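Local coordinates for pullulanase (Bacillus acidopullulyticus, PDB 2WAN), which hydrolyses the alpha-1,6-glucosidic linkages of pullulan and the alpha-1,6 branch points of starch-type polysaccharides, at residues Y573-S578 and F592-P597; F329-P334 and D566-Q571. All blocks are in the same frame, centred on the assembly; numbering follows the deposited sequence.

Contact 1 of 2, residues Y573-S578 and F592-P597; sequences YYRTDS and FATEHP. With GOL (glycerol), chain C.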
# COMPACT_ATOMS: atom_id res chain seq x y z
N TYR A 573 -6.95 -5.99 15.16
CA TYR A 573 -5.93 -5.79 14.11
C TYR A 573 -6.55 -5.43 12.75
O TYR A 573 -5.80 -5.13 11.80
CB TYR A 573 -5.00 -7.01 13.98
CG TYR A 573 -3.99 -7.15 15.10
CD1 TYR A 573 -2.76 -6.47 15.06
CD2 TYR A 573 -4.26 -7.97 16.21
CE1 TYR A 573 -1.82 -6.60 16.09
CE2 TYR A 573 -3.34 -8.10 17.25
CZ TYR A 573 -2.12 -7.41 17.18
OH TYR A 573 -1.19 -7.56 18.21
N TYR A 574 -7.88 -5.43 12.67
CA TYR A 574 -8.61 -5.22 11.40
C TYR A 574 -9.55 -4.02 11.49
O TYR A 574 -9.92 -3.62 12.59
CB TYR A 574 -9.46 -6.45 11.09
CG TYR A 574 -8.64 -7.70 10.96
CD1 TYR A 574 -7.95 -7.98 9.78
CD2 TYR A 574 -8.50 -8.59 12.03
CE1 TYR A 574 -7.15 -9.12 9.66
CE2 TYR A 574 -7.72 -9.75 11.91
CZ TYR A 574 -7.05 -10.00 10.73
OH TYR A 574 -6.27 -11.13 10.58
N ARG A 575 -9.94 -3.46 10.35
CA ARG A 575 -10.92 -2.38 10.33
C ARG A 575 -12.35 -2.92 10.33
O ARG A 575 -12.68 -3.85 9.60
CB ARG A 575 -10.68 -1.41 9.15
CG ARG A 575 -9.30 -0.72 9.21
CD ARG A 575 -9.07 0.30 8.08
NE ARG A 575 -7.77 0.93 8.28
CZ ARG A 575 -6.77 0.95 7.40
NH1 ARG A 575 -6.92 0.42 6.19
NH2 ARG A 575 -5.62 1.53 7.73
N THR A 576 -13.18 -2.36 11.20
CA THR A 576 -14.59 -2.75 11.25
C THR A 576 -15.44 -1.48 11.19
O THR A 576 -14.96 -0.39 11.53
CB THR A 576 -14.93 -3.54 12.54
OG1 THR A 576 -14.63 -2.74 13.68
CG2 THR A 576 -14.16 -4.86 12.60
N ASP A 577 -16.68 -1.62 10.74
CA ASP A 577 -17.60 -0.49 10.67
C ASP A 577 -18.47 -0.42 11.92
O ASP A 577 -18.27 -1.17 12.87
CB ASP A 577 -18.45 -0.53 9.38
CG ASP A 577 -19.29 -1.80 9.25
OD1 ASP A 577 -19.68 -2.41 10.27
OD2 ASP A 577 -19.59 -2.18 8.10
N SER A 578 -19.45 0.49 11.92
CA SER A 578 -20.26 0.71 13.11
C SER A 578 -21.30 -0.38 13.35
O SER A 578 -21.87 -0.46 14.46
CB SER A 578 -20.87 2.11 13.08
OG SER A 578 -19.84 3.08 13.22
N PHE A 592 -6.11 -4.47 7.34
CA PHE A 592 -5.33 -4.31 8.56
C PHE A 592 -5.46 -2.87 9.06
O PHE A 592 -5.31 -1.92 8.29
CB PHE A 592 -3.87 -4.65 8.24
CG PHE A 592 -3.00 -4.87 9.46
CD1 PHE A 592 -2.18 -3.85 9.92
CD2 PHE A 592 -2.96 -6.10 10.09
CE1 PHE A 592 -1.35 -4.03 11.02
CE2 PHE A 592 -2.12 -6.30 11.21
CZ PHE A 592 -1.31 -5.26 11.66
N ALA A 593 -5.76 -2.71 10.36
CA ALA A 593 -6.04 -1.39 10.95
C ALA A 593 -4.78 -0.66 11.43
O ALA A 593 -4.47 -0.64 12.62
CB ALA A 593 -7.06 -1.55 12.11
N THR A 594 -4.03 -0.06 10.51
CA THR A 594 -2.80 0.66 10.86
C THR A 594 -3.02 1.91 11.71
O THR A 594 -2.06 2.43 12.29
CB THR A 594 -1.99 1.06 9.59
OG1 THR A 594 -2.84 1.82 8.73
CG2 THR A 594 -1.53 -0.17 8.85
N GLU A 595 -4.27 2.40 11.78
CA GLU A 595 -4.62 3.51 12.68
C GLU A 595 -4.67 3.08 14.16
O GLU A 595 -4.82 3.91 15.06
CB GLU A 595 -5.95 4.18 12.27
CG GLU A 595 -7.22 3.37 12.56
CD GLU A 595 -7.62 2.41 11.45
OE1 GLU A 595 -6.77 2.02 10.61
OE2 GLU A 595 -8.80 2.02 11.41
N HIS A 596 -4.57 1.77 14.40
CA HIS A 596 -4.49 1.24 15.76
C HIS A 596 -3.01 1.12 16.09
O HIS A 596 -2.30 0.38 15.41
CB HIS A 596 -5.14 -0.15 15.85
CG HIS A 596 -6.65 -0.15 15.89
ND1 HIS A 596 -7.41 0.98 16.14
CD2 HIS A 596 -7.53 -1.17 15.75
CE1 HIS A 596 -8.69 0.65 16.15
NE2 HIS A 596 -8.79 -0.65 15.91
N PRO A 597 -2.53 1.85 17.12
CA PRO A 597 -1.09 1.95 17.44
C PRO A 597 -0.31 0.62 17.46
O PRO A 597 0.79 0.55 16.88
CB PRO A 597 -1.08 2.61 18.81
CG PRO A 597 -2.30 3.54 18.75
CD PRO A 597 -3.34 2.73 18.00
C1 GOL C . -12.56 2.11 13.40
O1 GOL C . -12.78 3.28 14.17
C2 GOL C . -11.30 1.40 13.91
O2 GOL C . -10.18 2.26 13.81
C3 GOL C . -11.04 0.15 13.09
O3 GOL C . -12.00 -0.86 13.35
O HOH W 1 -11.14 -2.80 14.99

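Contact 2 of 2, residues F329-P334 and D566-Q571; sequences FRVWAP and DKIVPQ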
# COMPACT_ATOMS: atom_id res chain seq x y z
N PHE A 329 9.53 -14.71 26.36
CA PHE A 329 8.37 -14.61 25.48
C PHE A 329 7.57 -13.41 25.92
O PHE A 329 7.49 -13.10 27.12
CB PHE A 329 7.50 -15.87 25.57
CG PHE A 329 8.23 -17.14 25.23
CD1 PHE A 329 9.04 -17.79 26.17
CD2 PHE A 329 8.09 -17.71 23.96
CE1 PHE A 329 9.71 -18.97 25.85
CE2 PHE A 329 8.75 -18.91 23.63
CZ PHE A 329 9.56 -19.54 24.58
N ARG A 330 6.99 -12.70 24.95
CA ARG A 330 6.10 -11.58 25.25
C ARG A 330 5.08 -11.42 24.15
O ARG A 330 5.42 -11.47 22.96
CB ARG A 330 6.86 -10.26 25.46
CG ARG A 330 5.96 -9.17 26.09
CD ARG A 330 6.66 -7.83 26.26
NE ARG A 330 7.71 -7.85 27.29
CZ ARG A 330 7.54 -7.51 28.56
NH1 ARG A 330 6.34 -7.14 29.00
NH2 ARG A 330 8.56 -7.55 29.40
N VAL A 331 3.82 -11.27 24.56
CA VAL A 331 2.69 -11.13 23.63
C VAL A 331 1.74 -10.05 24.13
O VAL A 331 1.51 -9.93 25.35
CB VAL A 331 1.94 -12.49 23.42
CG1 VAL A 331 1.29 -12.99 24.73
CG2 VAL A 331 0.89 -12.39 22.30
N TRP A 332 1.19 -9.26 23.20
CA TRP A 332 0.21 -8.22 23.54
C TRP A 332 -1.20 -8.79 23.48
O TRP A 332 -1.67 -9.18 22.41
CB TRP A 332 0.36 -7.03 22.59
CG TRP A 332 -0.45 -5.81 22.99
CD1 TRP A 332 -0.28 -5.02 24.10
CD2 TRP A 332 -1.54 -5.24 22.26
NE1 TRP A 332 -1.21 -4.00 24.10
CE2 TRP A 332 -2.00 -4.11 22.98
CE3 TRP A 332 -2.18 -5.58 21.05
CZ2 TRP A 332 -3.07 -3.32 22.54
CZ3 TRP A 332 -3.24 -4.79 20.62
CH2 TRP A 332 -3.68 -3.68 21.36
N ALA A 333 -1.88 -8.85 24.63
CA ALA A 333 -3.23 -9.41 24.68
C ALA A 333 -4.03 -8.70 25.78
O ALA A 333 -4.33 -9.29 26.83
CB ALA A 333 -3.19 -10.91 24.93
N PRO A 334 -4.37 -7.42 25.53
CA PRO A 334 -4.91 -6.53 26.56
C PRO A 334 -6.30 -6.89 27.05
O PRO A 334 -6.72 -6.39 28.11
CB PRO A 334 -4.91 -5.16 25.87
CG PRO A 334 -5.07 -5.47 24.43
CD PRO A 334 -4.24 -6.73 24.22
N ASP A 566 -6.79 -12.48 15.31
CA ASP A 566 -8.14 -12.50 15.87
C ASP A 566 -8.25 -13.44 17.06
O ASP A 566 -9.11 -13.25 17.92
CB ASP A 566 -9.21 -12.87 14.82
CG ASP A 566 -9.84 -11.63 14.17
OD1 ASP A 566 -9.59 -10.51 14.66
OD2 ASP A 566 -10.56 -11.80 13.16
N LYS A 567 -7.37 -14.45 17.10
CA LYS A 567 -7.33 -15.35 18.27
C LYS A 567 -6.65 -14.72 19.50
O LYS A 567 -6.85 -15.17 20.62
CB LYS A 567 -6.72 -16.71 17.89
CG LYS A 567 -7.58 -17.51 16.90
CD LYS A 567 -7.03 -18.92 16.60
CE LYS A 567 -5.76 -18.93 15.74
NZ LYS A 567 -5.34 -20.36 15.49
N ILE A 568 -5.85 -13.67 19.29
CA ILE A 568 -5.12 -13.04 20.39
C ILE A 568 -5.83 -11.77 20.87
O ILE A 568 -6.01 -11.58 22.08
CB ILE A 568 -3.63 -12.78 20.02
CG1 ILE A 568 -2.96 -14.11 19.65
CG2 ILE A 568 -2.87 -12.07 21.18
CD1 ILE A 568 -1.56 -13.96 19.05
N VAL A 569 -6.21 -10.90 19.94
CA VAL A 569 -6.92 -9.65 20.26
C VAL A 569 -8.09 -9.50 19.28
O VAL A 569 -7.94 -8.86 18.23
CB VAL A 569 -6.01 -8.39 20.19
CG1 VAL A 569 -6.66 -7.20 20.90
CG2 VAL A 569 -4.63 -8.64 20.81
N PRO A 570 -9.26 -10.11 19.62
CA PRO A 570 -10.40 -10.20 18.71
C PRO A 570 -10.74 -8.90 17.99
O PRO A 570 -10.98 -7.86 18.62
CB PRO A 570 -11.53 -10.68 19.64
CG PRO A 570 -10.82 -11.58 20.60
CD PRO A 570 -9.50 -10.88 20.86
N GLN A 571 -10.70 -8.98 16.66
CA GLN A 571 -11.02 -7.89 15.71
C GLN A 571 -10.07 -6.70 15.62
O GLN A 571 -10.09 -6.00 14.61
CB GLN A 571 -12.44 -7.35 15.91
CG GLN A 571 -13.55 -8.34 15.62
CD GLN A 571 -14.91 -7.68 15.73
OE1 GLN A 571 -15.00 -6.45 15.86
NE2 GLN A 571 -15.96 -8.48 15.69

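Contact 1 of 2, residues Y573-S578 and F592-P597
Arg575 and Glu595 form the salt bridge of this contact, side-on and chiefly through one oxygen: Glu595 OE1 takes Arg575 NE at 2.8 Å on its syn side and Arg575 NH2 at 3.1 Å nearly along its C-O bond. Guanidinium and carboxylate are almost coplanar, 16° apart. The Arg575 chain runs extended from CG to NE, while that of Glu595 turns about its CB-CG bond (chi2 -88°), which brings CD, and the carboxylate with it, back toward the arginine. Phe592 O lies over the centre of one guanidinium face, 3.3 Å from Arg575 CZ. Outside the pair, Arg575 NH1 has a second charged partner in Glu591, and NH2 also donates to Leu626 O, which would further fix the rotation of the group. Between the backbones, Ala593 N donates to Tyr573 O at 2.8 Å, almost straight at the hydrogen but from above the carbonyl plane; the same oxygen sits over one face of the Phe592 ring, offset toward the rim. The segments meet in an isolated beta bridge, Tyr574 with Phe592, inside the long loop between helices 564-568 and 597-614 of the alpha-amylase-type catalytic domain; Ala593 is the centre of an inverse gamma turn. In the apolar contact, Phe592 CZ reaches the edge of the Tyr573 ring at CD1, 3.9 Å away. A glycerol, probably from the crystallisation liquor, spans the polar side: its O2 donates to Glu595 OE2 at 2.8 Å, and its O3 accepts from Thr576 N at 2.9 Å. A water joins Tyr574 O to the same O3.

Contact 2 of 2, residues F329-P334 and D566-Q571
The Trp332 indole has Pro334 CD over the centre of one face, 3.6 Å above its plane, packing of a proline ring carbon on an indole within one segment, while Val569 reaches the six-membered ring obliquely, CG2 at 3.9 Å from Trp332 CE3. The indole and the valine side chain cross at about a right angle, and Tyr572 also meets the indole. This is an interdomain joint: the end of strand 326-332, in the antiparallel sheet of the carbohydrate-binding module 48 (CBM48) domain, abuts the end of helix 564-568 in the alpha-amylase-type catalytic domain. Val569, the first residue to leave helical geometry, points its side chain at the strand end. With CG2 beside its backbone N and anti to the carbonyl carbon, Val569 puts that methyl 3.9 Å from Pro334 CD as well, so one methyl touches both proline and indole. An alanine here would probably leave a gap beside Trp332 CE3 and Pro334 CD, and the indole less firmly held on that side. Ile568 packs against the residues before and after Trp332 through its CG2 branch, which stands anti to the backbone N. That methyl lies 3.9 Å from Val331 CG2, the two side chains meeting at a slant, and at the same distance from Ala333 CB. Across the joint the packing is apolar. Even the Trp332 carbonyl meets carbon, its O lying 3.4 Å from both Ile568 CG2 and Val569 CG2.

In the fold
The centres of the two contacts are 14 Å apart, and they touch: Tyr573 OH lies 3.6 Å from Trp332 CE3, and Tyr574 CE2 lies 3.4 Å from Asp566 OD1. Both segments of contact 2 precede those of contact 1 in the chain, with Tyr572 alone between 566-571 and 573-578. Contact 2 spans 232 residues and joins the CBM48 sheet to helix 564-568, whereas contact 1 ties together a local loop that leads into helix 597-614. The chain therefore passes directly from the domain joint into the braced loop, so the end of the CBM48 strand and the start of this loop pack together in one neighbourhood.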